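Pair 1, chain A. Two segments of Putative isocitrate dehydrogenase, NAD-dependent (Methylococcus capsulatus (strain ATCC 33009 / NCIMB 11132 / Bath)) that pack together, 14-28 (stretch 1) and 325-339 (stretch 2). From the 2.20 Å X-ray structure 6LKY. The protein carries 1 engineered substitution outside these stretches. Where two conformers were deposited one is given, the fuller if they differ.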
# COMPACT_ATOMS: atom_id res chain seq x y z
N PRO A 14 -21.77 -17.05 0.18
CA PRO A 14 -22.75 -17.96 0.79
C PRO A 14 -22.14 -19.15 1.53
O PRO A 14 -22.61 -19.48 2.63
CB PRO A 14 -23.61 -18.39 -0.41
CG PRO A 14 -23.57 -17.21 -1.32
CD PRO A 14 -22.14 -16.70 -1.21
N SER A 15 -21.09 -19.78 0.99
CA SER A 15 -20.51 -20.92 1.69
C SER A 15 -19.90 -20.48 3.02
O SER A 15 -20.25 -21.02 4.08
CB SER A 15 -19.47 -21.63 0.82
OG SER A 15 -18.39 -20.79 0.47
N ILE A 16 -19.02 -19.47 2.99
CA ILE A 16 -18.34 -19.08 4.22
C ILE A 16 -19.33 -18.51 5.23
O ILE A 16 -19.25 -18.80 6.43
CB ILE A 16 -17.19 -18.10 3.90
CG1 ILE A 16 -17.74 -16.77 3.37
CG2 ILE A 16 -16.23 -18.74 2.92
CD1 ILE A 16 -16.68 -15.73 3.10
N VAL A 17 -20.32 -17.75 4.77
CA VAL A 17 -21.34 -17.24 5.69
C VAL A 17 -22.09 -18.42 6.29
O VAL A 17 -22.35 -18.46 7.51
CB VAL A 17 -22.28 -16.26 4.97
CG1 VAL A 17 -23.55 -15.99 5.79
CG2 VAL A 17 -21.56 -14.94 4.63
N ASP A 18 -22.39 -19.43 5.47
CA ASP A 18 -23.01 -20.63 6.00
C ASP A 18 -22.15 -21.20 7.11
O ASP A 18 -22.62 -21.37 8.25
CB ASP A 18 -23.23 -21.65 4.87
CG ASP A 18 -24.08 -22.82 5.32
OD1 ASP A 18 -25.27 -22.62 5.63
OD2 ASP A 18 -23.54 -23.95 5.38
N ALA A 19 -20.86 -21.38 6.83
CA ALA A 19 -19.94 -21.89 7.84
C ALA A 19 -20.04 -21.05 9.10
O ALA A 19 -20.25 -21.58 10.20
CB ALA A 19 -18.51 -21.91 7.29
N ALA A 20 -19.99 -19.72 8.95
CA ALA A 20 -19.93 -18.89 10.14
C ALA A 20 -21.21 -19.04 10.95
O ALA A 20 -21.15 -19.18 12.18
CB ALA A 20 -19.70 -17.43 9.76
N VAL A 21 -22.35 -19.12 10.27
CA VAL A 21 -23.61 -19.24 10.99
C VAL A 21 -23.58 -20.49 11.86
O VAL A 21 -23.87 -20.43 13.07
CB VAL A 21 -24.80 -19.26 10.00
CG1 VAL A 21 -26.03 -19.89 10.63
CG2 VAL A 21 -25.11 -17.83 9.53
N LYS A 22 -23.10 -21.61 11.30
CA LYS A 22 -23.07 -22.84 12.07
C LYS A 22 -22.22 -22.66 13.32
O LYS A 22 -22.67 -22.97 14.44
CB LYS A 22 -22.54 -23.99 11.21
CG LYS A 22 -23.52 -24.49 10.14
CD LYS A 22 -23.03 -25.81 9.54
CE LYS A 22 -23.24 -25.87 8.02
NZ LYS A 22 -24.67 -26.02 7.62
N VAL A 23 -21.05 -22.04 13.17
CA VAL A 23 -20.16 -21.85 14.30
C VAL A 23 -20.83 -20.99 15.35
O VAL A 23 -20.81 -21.31 16.55
CB VAL A 23 -18.82 -21.26 13.84
CG1 VAL A 23 -18.04 -20.71 15.01
CG2 VAL A 23 -18.01 -22.32 13.10
N ILE A 24 -21.50 -19.92 14.92
CA ILE A 24 -22.18 -19.07 15.89
C ILE A 24 -23.22 -19.88 16.64
O ILE A 24 -23.29 -19.85 17.88
CB ILE A 24 -22.78 -17.83 15.19
CG1 ILE A 24 -21.67 -16.86 14.76
CG2 ILE A 24 -23.78 -17.13 16.11
CD1 ILE A 24 -22.11 -15.83 13.72
N GLU A 25 -24.01 -20.68 15.91
CA GLU A 25 -25.06 -21.41 16.59
C GLU A 25 -24.47 -22.48 17.50
O GLU A 25 -25.07 -22.80 18.53
CB GLU A 25 -26.04 -21.99 15.57
CG GLU A 25 -27.13 -20.97 15.21
CD GLU A 25 -27.83 -21.28 13.90
OE1 GLU A 25 -27.48 -22.29 13.26
OE2 GLU A 25 -28.73 -20.49 13.51
N ALA A 26 -23.27 -22.98 17.17
CA ALA A 26 -22.65 -23.97 18.04
C ALA A 26 -22.34 -23.40 19.42
O ALA A 26 -22.21 -24.18 20.37
CB ALA A 26 -21.39 -24.53 17.39
N THR A 27 -22.22 -22.08 19.55
CA THR A 27 -21.90 -21.49 20.85
C THR A 27 -23.10 -21.44 21.78
O THR A 27 -22.93 -21.21 22.98
CB THR A 27 -21.37 -20.06 20.70
OG1 THR A 27 -22.43 -19.23 20.19
CG2 THR A 27 -20.18 -20.01 19.75
N GLY A 28 -24.31 -21.64 21.26
CA GLY A 28 -25.52 -21.52 22.04
C GLY A 28 -26.15 -20.15 22.06
O GLY A 28 -27.23 -19.99 22.65
N GLY A 325 -11.66 -28.93 2.42
CA GLY A 325 -12.48 -27.85 1.93
C GLY A 325 -13.16 -27.03 3.03
O GLY A 325 -12.98 -27.24 4.23
N THR A 326 -13.97 -26.06 2.57
CA THR A 326 -14.66 -25.13 3.47
C THR A 326 -15.46 -25.87 4.54
O THR A 326 -15.38 -25.54 5.73
CB THR A 326 -15.56 -24.20 2.65
OG1 THR A 326 -14.82 -23.67 1.54
CG2 THR A 326 -16.08 -23.03 3.52
N ALA A 327 -16.26 -26.87 4.12
CA ALA A 327 -17.17 -27.54 5.05
C ALA A 327 -16.43 -28.36 6.12
O ALA A 327 -16.79 -28.26 7.30
CB ALA A 327 -18.18 -28.40 4.27
N GLN A 328 -15.42 -29.18 5.74
CA GLN A 328 -14.44 -29.68 6.73
C GLN A 328 -14.09 -28.71 7.81
O GLN A 328 -14.28 -28.98 9.00
CB GLN A 328 -13.06 -30.01 6.15
CG GLN A 328 -12.16 -31.21 6.74
CD GLN A 328 -12.15 -32.62 6.27
OE1 GLN A 328 -11.97 -32.91 5.11
NE2 GLN A 328 -12.04 -33.52 7.27
N MET A 329 -13.39 -27.67 7.40
CA MET A 329 -12.79 -26.77 8.35
C MET A 329 -13.85 -26.19 9.25
O MET A 329 -13.64 -26.07 10.47
CB MET A 329 -12.03 -25.68 7.59
CG MET A 329 -11.24 -24.81 8.51
SD MET A 329 -10.13 -23.69 7.67
CE MET A 329 -9.33 -22.97 9.10
N ALA A 330 -15.03 -25.90 8.69
CA ALA A 330 -16.14 -25.42 9.51
C ALA A 330 -16.54 -26.48 10.55
O ALA A 330 -16.80 -26.15 11.71
CB ALA A 330 -17.33 -25.02 8.63
N GLU A 331 -16.63 -27.76 10.16
CA GLU A 331 -17.03 -28.80 11.11
C GLU A 331 -16.00 -28.97 12.20
O GLU A 331 -16.36 -29.09 13.37
CB GLU A 331 -17.30 -30.14 10.43
CG GLU A 331 -18.76 -30.58 10.45
CD GLU A 331 -19.30 -30.65 11.90
OE1 GLU A 331 -20.35 -30.00 12.17
OE2 GLU A 331 -18.63 -31.23 12.85
N ALA A 332 -14.71 -28.93 11.83
CA ALA A 332 -13.63 -28.97 12.83
C ALA A 332 -13.77 -27.84 13.84
O ALA A 332 -13.66 -28.05 15.07
CB ALA A 332 -12.26 -28.91 12.16
N ILE A 333 -14.06 -26.63 13.35
CA ILE A 333 -14.21 -25.51 14.26
C ILE A 333 -15.44 -25.69 15.13
O ILE A 333 -15.42 -25.35 16.31
CB ILE A 333 -14.23 -24.17 13.48
CG1 ILE A 333 -12.88 -23.94 12.79
CG2 ILE A 333 -14.48 -22.99 14.44
CD1 ILE A 333 -12.92 -22.87 11.70
N VAL A 334 -16.55 -26.20 14.57
CA VAL A 334 -17.76 -26.43 15.36
C VAL A 334 -17.47 -27.41 16.49
O VAL A 334 -17.80 -27.16 17.67
CB VAL A 334 -18.90 -26.94 14.44
CG1 VAL A 334 -19.99 -27.62 15.25
CG2 VAL A 334 -19.48 -25.80 13.59
N GLU A 335 -16.78 -28.49 16.16
CA GLU A 335 -16.46 -29.50 17.15
C GLU A 335 -15.59 -28.92 18.26
O GLU A 335 -15.78 -29.25 19.44
CB GLU A 335 -15.76 -30.68 16.47
CG GLU A 335 -16.69 -31.54 15.59
CD GLU A 335 -15.94 -32.44 14.61
OE1 GLU A 335 -16.61 -33.04 13.73
OE2 GLU A 335 -14.70 -32.54 14.71
N ARG A 336 -14.61 -28.06 17.91
CA ARG A 336 -13.75 -27.42 18.91
C ARG A 336 -14.48 -26.38 19.74
O ARG A 336 -14.29 -26.29 20.96
CB ARG A 336 -12.54 -26.78 18.24
CG ARG A 336 -11.62 -27.75 17.59
CD ARG A 336 -10.50 -28.15 18.52
NE ARG A 336 -10.87 -29.30 19.34
CZ ARG A 336 -10.23 -29.66 20.45
NH1 ARG A 336 -9.19 -28.95 20.88
NH2 ARG A 336 -10.63 -30.73 21.13
N VAL A 337 -15.36 -25.59 19.10
CA VAL A 337 -16.17 -24.62 19.84
C VAL A 337 -16.88 -25.36 20.93
O VAL A 337 -17.22 -24.81 21.99
CB VAL A 337 -17.21 -23.94 18.92
CG1 VAL A 337 -18.35 -23.30 19.76
CG2 VAL A 337 -16.60 -22.91 18.02
N ARG A 338 -17.19 -26.60 20.65
CA ARG A 338 -18.36 -27.14 21.27
C ARG A 338 -17.92 -28.02 22.44
O ARG A 338 -18.75 -28.56 23.16
CB ARG A 338 -19.17 -27.67 20.09
CG ARG A 338 -20.50 -28.04 20.24
CD ARG A 338 -21.08 -29.49 20.42
NE ARG A 338 -22.25 -28.86 20.06
CZ ARG A 338 -23.31 -29.19 20.67
NH1 ARG A 338 -24.51 -28.59 20.67
NH2 ARG A 338 -23.00 -30.17 21.38
N GLN A 339 -16.60 -28.20 22.60
CA GLN A 339 -15.94 -28.59 23.82
C GLN A 339 -15.38 -27.30 24.45
O GLN A 339 -14.18 -27.23 24.74
CB GLN A 339 -14.82 -29.56 23.54
CG GLN A 339 -15.12 -30.51 22.46
CD GLN A 339 -13.96 -31.43 22.21
OE1 GLN A 339 -12.89 -31.01 21.77
NE2 GLN A 339 -14.17 -32.71 22.47
O HOH W 1 -16.29 -22.50 -0.47

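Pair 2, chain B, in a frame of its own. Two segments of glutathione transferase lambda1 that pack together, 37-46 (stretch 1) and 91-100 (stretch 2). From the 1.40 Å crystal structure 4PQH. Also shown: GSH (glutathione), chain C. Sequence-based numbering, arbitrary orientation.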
# COMPACT_ATOMS: atom_id res chain seq x y z
N PRO B 37 -2.64 0.77 6.31
CA PRO B 37 -1.94 1.21 5.09
C PRO B 37 -1.12 0.10 4.41
O PRO B 37 -0.98 0.12 3.18
CB PRO B 37 -1.01 2.32 5.59
CG PRO B 37 -0.79 2.00 7.06
CD PRO B 37 -2.08 1.38 7.53
N TYR B 38 -0.58 -0.84 5.17
CA TYR B 38 0.14 -1.95 4.58
C TYR B 38 -0.78 -2.80 3.72
O TYR B 38 -0.43 -3.20 2.59
CB TYR B 38 0.78 -2.81 5.67
CG TYR B 38 1.80 -2.05 6.48
CD1 TYR B 38 3.08 -1.83 5.99
CD2 TYR B 38 1.47 -1.54 7.73
CE1 TYR B 38 4.00 -1.13 6.73
CE2 TYR B 38 2.39 -0.84 8.47
CZ TYR B 38 3.65 -0.64 7.97
OH TYR B 38 4.56 0.06 8.72
N ALA B 39 -1.98 -3.05 4.23
CA ALA B 39 -2.99 -3.80 3.48
C ALA B 39 -3.47 -3.01 2.27
O ALA B 39 -3.74 -3.58 1.21
CB ALA B 39 -4.16 -4.18 4.40
N GLN B 40 -3.58 -1.69 2.43
CA GLN B 40 -4.01 -0.84 1.32
C GLN B 40 -3.07 -0.96 0.13
O GLN B 40 -3.52 -0.93 -1.01
CB GLN B 40 -4.12 0.61 1.77
CG GLN B 40 -4.90 1.49 0.80
CD GLN B 40 -4.85 2.95 1.17
OE1 GLN B 40 -4.26 3.33 2.19
NE2 GLN B 40 -5.47 3.80 0.35
N ARG B 41 -1.76 -1.10 0.38
CA ARG B 41 -0.81 -1.34 -0.72
C ARG B 41 -1.26 -2.47 -1.61
O ARG B 41 -1.22 -2.37 -2.84
CB ARG B 41 0.56 -1.72 -0.15
CG ARG B 41 1.35 -0.59 0.49
CD ARG B 41 2.67 -1.14 1.01
NE ARG B 41 3.62 -0.09 1.38
CZ ARG B 41 4.62 -0.24 2.24
NH1 ARG B 41 4.81 -1.40 2.86
NH2 ARG B 41 5.44 0.77 2.48
N VAL B 42 -1.69 -3.55 -0.99
CA VAL B 42 -2.02 -4.77 -1.72
C VAL B 42 -3.39 -4.65 -2.38
O VAL B 42 -3.60 -5.10 -3.51
CB VAL B 42 -1.95 -6.01 -0.79
CG1 VAL B 42 -2.00 -7.28 -1.62
CG2 VAL B 42 -0.66 -5.99 0.03
N TRP B 43 -4.31 -4.00 -1.68
CA TRP B 43 -5.63 -3.71 -2.22
C TRP B 43 -5.52 -2.83 -3.48
O TRP B 43 -6.19 -3.09 -4.49
CB TRP B 43 -6.44 -3.03 -1.12
CG TRP B 43 -7.86 -2.69 -1.44
CD1 TRP B 43 -8.56 -2.97 -2.58
CD2 TRP B 43 -8.76 -1.99 -0.58
NE1 TRP B 43 -9.85 -2.49 -2.48
CE2 TRP B 43 -9.99 -1.88 -1.26
CE3 TRP B 43 -8.65 -1.45 0.71
CZ2 TRP B 43 -11.10 -1.24 -0.69
CZ3 TRP B 43 -9.74 -0.81 1.26
CH2 TRP B 43 -10.95 -0.71 0.56
N ILE B 44 -4.68 -1.80 -3.43
CA ILE B 44 -4.44 -0.95 -4.60
C ILE B 44 -3.89 -1.78 -5.75
O ILE B 44 -4.31 -1.61 -6.90
CB ILE B 44 -3.45 0.20 -4.29
CG1 ILE B 44 -4.02 1.16 -3.25
CG2 ILE B 44 -3.13 0.95 -5.59
CD1 ILE B 44 -2.95 1.98 -2.56
N THR B 45 -2.95 -2.68 -5.46
CA THR B 45 -2.36 -3.52 -6.51
C THR B 45 -3.42 -4.37 -7.20
O THR B 45 -3.50 -4.40 -8.43
CB THR B 45 -1.22 -4.38 -5.95
OG1 THR B 45 -0.22 -3.52 -5.39
CG2 THR B 45 -0.58 -5.21 -7.07
N ARG B 46 -4.25 -5.03 -6.41
CA ARG B 46 -5.41 -5.76 -6.91
C ARG B 46 -6.26 -4.92 -7.85
O ARG B 46 -6.55 -5.33 -8.98
CB ARG B 46 -6.24 -6.25 -5.73
CG ARG B 46 -7.68 -6.67 -6.03
CD ARG B 46 -8.43 -6.82 -4.70
NE ARG B 46 -9.78 -7.36 -4.77
CZ ARG B 46 -10.89 -6.62 -4.76
NH1 ARG B 46 -10.82 -5.30 -4.73
NH2 ARG B 46 -12.08 -7.21 -4.79
N GLU B 91 3.52 -10.00 4.29
CA GLU B 91 4.46 -8.92 3.95
C GLU B 91 4.02 -8.12 2.74
O GLU B 91 4.14 -8.55 1.59
CB GLU B 91 5.91 -9.41 3.81
CG GLU B 91 6.55 -9.85 5.12
CD GLU B 91 6.59 -8.75 6.17
OE1 GLU B 91 6.77 -9.08 7.36
OE2 GLU B 91 6.45 -7.55 5.82
N SER B 92 3.49 -6.93 3.00
CA SER B 92 2.90 -6.08 1.95
C SER B 92 3.78 -5.87 0.72
O SER B 92 3.29 -5.96 -0.41
CB SER B 92 2.47 -4.74 2.55
OG SER B 92 3.58 -4.00 3.04
N LEU B 93 5.06 -5.58 0.92
CA LEU B 93 5.96 -5.36 -0.22
C LEU B 93 6.19 -6.62 -1.03
O LEU B 93 6.25 -6.58 -2.26
CB LEU B 93 7.29 -4.77 0.24
CG LEU B 93 7.20 -3.35 0.81
CD1 LEU B 93 8.57 -2.90 1.28
CD2 LEU B 93 6.64 -2.40 -0.26
N ASP B 94 6.32 -7.76 -0.35
CA ASP B 94 6.42 -9.04 -1.03
C ASP B 94 5.14 -9.30 -1.82
O ASP B 94 5.19 -9.75 -2.97
CB ASP B 94 6.66 -10.18 -0.04
CG ASP B 94 8.05 -10.17 0.54
OD1 ASP B 94 8.92 -9.45 0.00
OD2 ASP B 94 8.28 -10.88 1.54
N LEU B 95 4.00 -8.99 -1.21
CA LEU B 95 2.71 -9.29 -1.81
C LEU B 95 2.38 -8.47 -3.04
O LEU B 95 1.80 -8.99 -3.99
CB LEU B 95 1.58 -9.14 -0.78
CG LEU B 95 1.55 -10.19 0.32
CD1 LEU B 95 0.33 -9.96 1.19
CD2 LEU B 95 1.53 -11.56 -0.31
N ILE B 96 2.72 -7.18 -3.04
CA ILE B 96 2.45 -6.39 -4.23
C ILE B 96 3.30 -6.90 -5.40
O ILE B 96 2.82 -6.97 -6.54
CB ILE B 96 2.58 -4.86 -4.00
CG1 ILE B 96 4.04 -4.45 -3.75
CG2 ILE B 96 1.65 -4.42 -2.86
CD1 ILE B 96 4.21 -2.96 -3.46
N LYS B 97 4.54 -7.31 -5.13
CA LYS B 97 5.37 -7.92 -6.17
C LYS B 97 4.81 -9.26 -6.63
O LYS B 97 4.78 -9.56 -7.83
CB LYS B 97 6.82 -8.07 -5.69
CG LYS B 97 7.56 -6.76 -5.50
CD LYS B 97 8.96 -7.01 -4.97
CE LYS B 97 9.72 -5.72 -4.76
NZ LYS B 97 11.00 -5.96 -4.05
N TYR B 98 4.33 -10.05 -5.68
CA TYR B 98 3.77 -11.36 -5.98
C TYR B 98 2.51 -11.27 -6.83
O TYR B 98 2.40 -11.96 -7.85
CB TYR B 98 3.49 -12.13 -4.67
CG TYR B 98 2.91 -13.49 -4.93
CD1 TYR B 98 3.73 -14.59 -5.15
CD2 TYR B 98 1.53 -13.68 -4.97
CE1 TYR B 98 3.20 -15.84 -5.40
CE2 TYR B 98 0.99 -14.92 -5.22
CZ TYR B 98 1.82 -15.99 -5.43
OH TYR B 98 1.28 -17.23 -5.67
N ILE B 99 1.58 -10.41 -6.44
CA ILE B 99 0.36 -10.24 -7.21
C ILE B 99 0.67 -9.74 -8.62
O ILE B 99 0.11 -10.22 -9.61
CB ILE B 99 -0.65 -9.31 -6.50
CG1 ILE B 99 -1.24 -10.04 -5.29
CG2 ILE B 99 -1.76 -8.87 -7.47
CD1 ILE B 99 -2.17 -9.20 -4.46
N ASP B 100 1.61 -8.81 -8.71
CA ASP B 100 1.97 -8.24 -9.99
C ASP B 100 2.47 -9.31 -10.97
O ASP B 100 2.25 -9.19 -12.18
CB ASP B 100 3.05 -7.17 -9.81
CG ASP B 100 3.35 -6.42 -11.10
OD1 ASP B 100 2.40 -6.07 -11.84
OD2 ASP B 100 4.54 -6.17 -11.35
N1 GSH C . 5.58 -5.63 7.71
CA1 GSH C . 4.16 -5.89 7.59
C1 GSH C . 3.78 -5.63 6.17
O11 GSH C . 4.51 -4.88 5.48
O12 GSH C . 2.78 -6.18 5.67
CB1 GSH C . 3.37 -4.98 8.54
CG1 GSH C . 1.90 -5.37 8.67
CD1 GSH C . 1.27 -4.63 9.83
OE1 GSH C . 2.10 -3.96 10.75
N2 GSH C . -0.06 -4.64 9.95
CA2 GSH C . -0.64 -4.15 11.19
C2 GSH C . -1.31 -5.25 11.96
O2 GSH C . -1.86 -6.35 11.28
CB2 GSH C . -1.69 -3.07 10.94
SG2 GSH C . -1.01 -1.47 10.45
N3 GSH C . -1.37 -5.14 13.28
CA3 GSH C . -2.08 -6.15 14.05
C3 GSH C . -1.20 -6.76 15.10
O31 GSH C . -1.68 -7.57 15.93
O32 GSH C . 0.02 -6.49 15.16

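In both pairs two helices lie side by side and run in nearly the same direction, with axes 9.1 Å apart at 11° in pair 1 and 8.8 Å apart at 5° in pair 2. Fourteen central residues superpose with an RMSD of 0.5 Å, and the buried surface is almost equal, 489 and 481 Å². Small and beta-branched residues fill several of the inward positions.

The anchor is A:Val23, matched by B:Val42, whose side-chain centres fall 0.3 Å apart. Both valines adopt the t rotamer and act as a knob in a four-residue hole: A:Ala330, A:Ile333, A:Val334 and A:Val337 in pair 1, and the matching B:Ser92, B:Leu95, B:Ile96 and B:Ile99 in pair 2. Valine suits the place because its two methyls branch at CB and fill the hole close to the backbone. A:Val23 CG2 lies 3.8 Å from A:Ile333 CG2, and B:Val42 CG2 lies 3.9 Å from B:Leu95 CB. On the other branch, A:Val23 CG1 is 4.0 Å from A:Val337 CG2, while B:Val42 CG1 meets B:Ile99 CD1 at 3.4 Å, the isoleucine being one carbon longer than the valine it matches.

One turn earlier the solutions diverge. A:Ala19 faces A:Ala330, with CB atoms 3.6 Å apart; the two methyl groups meet directly where the CA atoms of A:Ala19 and A:Ala330 are 5.4 Å apart. In pair 2 the match is B:Tyr38 and B:Ser92. Serine is nearly as small as alanine, and its CB sits 3.3 Å from B:Tyr38 O, while the tyrosine's CA-to-CB bond points sideways and its ring presents an edge to B:Ser92 OG. The hydroxyl also makes this a polar site: B:Arg41 NH1 donates to B:Ser92 OG at 2.9 Å, and B:Ser92 OG donates to O11 of glutathione at 2.8 Å.

B:Arg41 matches A:Lys22, and both CA-to-CB bonds point toward the partner helix. The lysine's end leads away, and its NZ forms a salt bridge, with a weak hydrogen bond, to A:Asp18 OD2 at 3.3 Å; its CB still packs 4.3 Å from A:Val334 CG2. The arginine instead extends along the interface, with B:Leu93 CD2 over one face of its guanidinium.

At the next inward position, A:Ala26 places CB 4.0 Å from both A:Val334 CG1 and A:Val337 CG1. Its match, B:Thr45, puts CG2 3.9 Å from B:Ile99 CG2 and OG1 3.3 Å from B:Ile96 CG2. Threonine can be accommodated in this apolar setting because B:Thr45 OG1 donates to B:Arg41 O at 3.0 Å, satisfying its hydroxyl within its own helix.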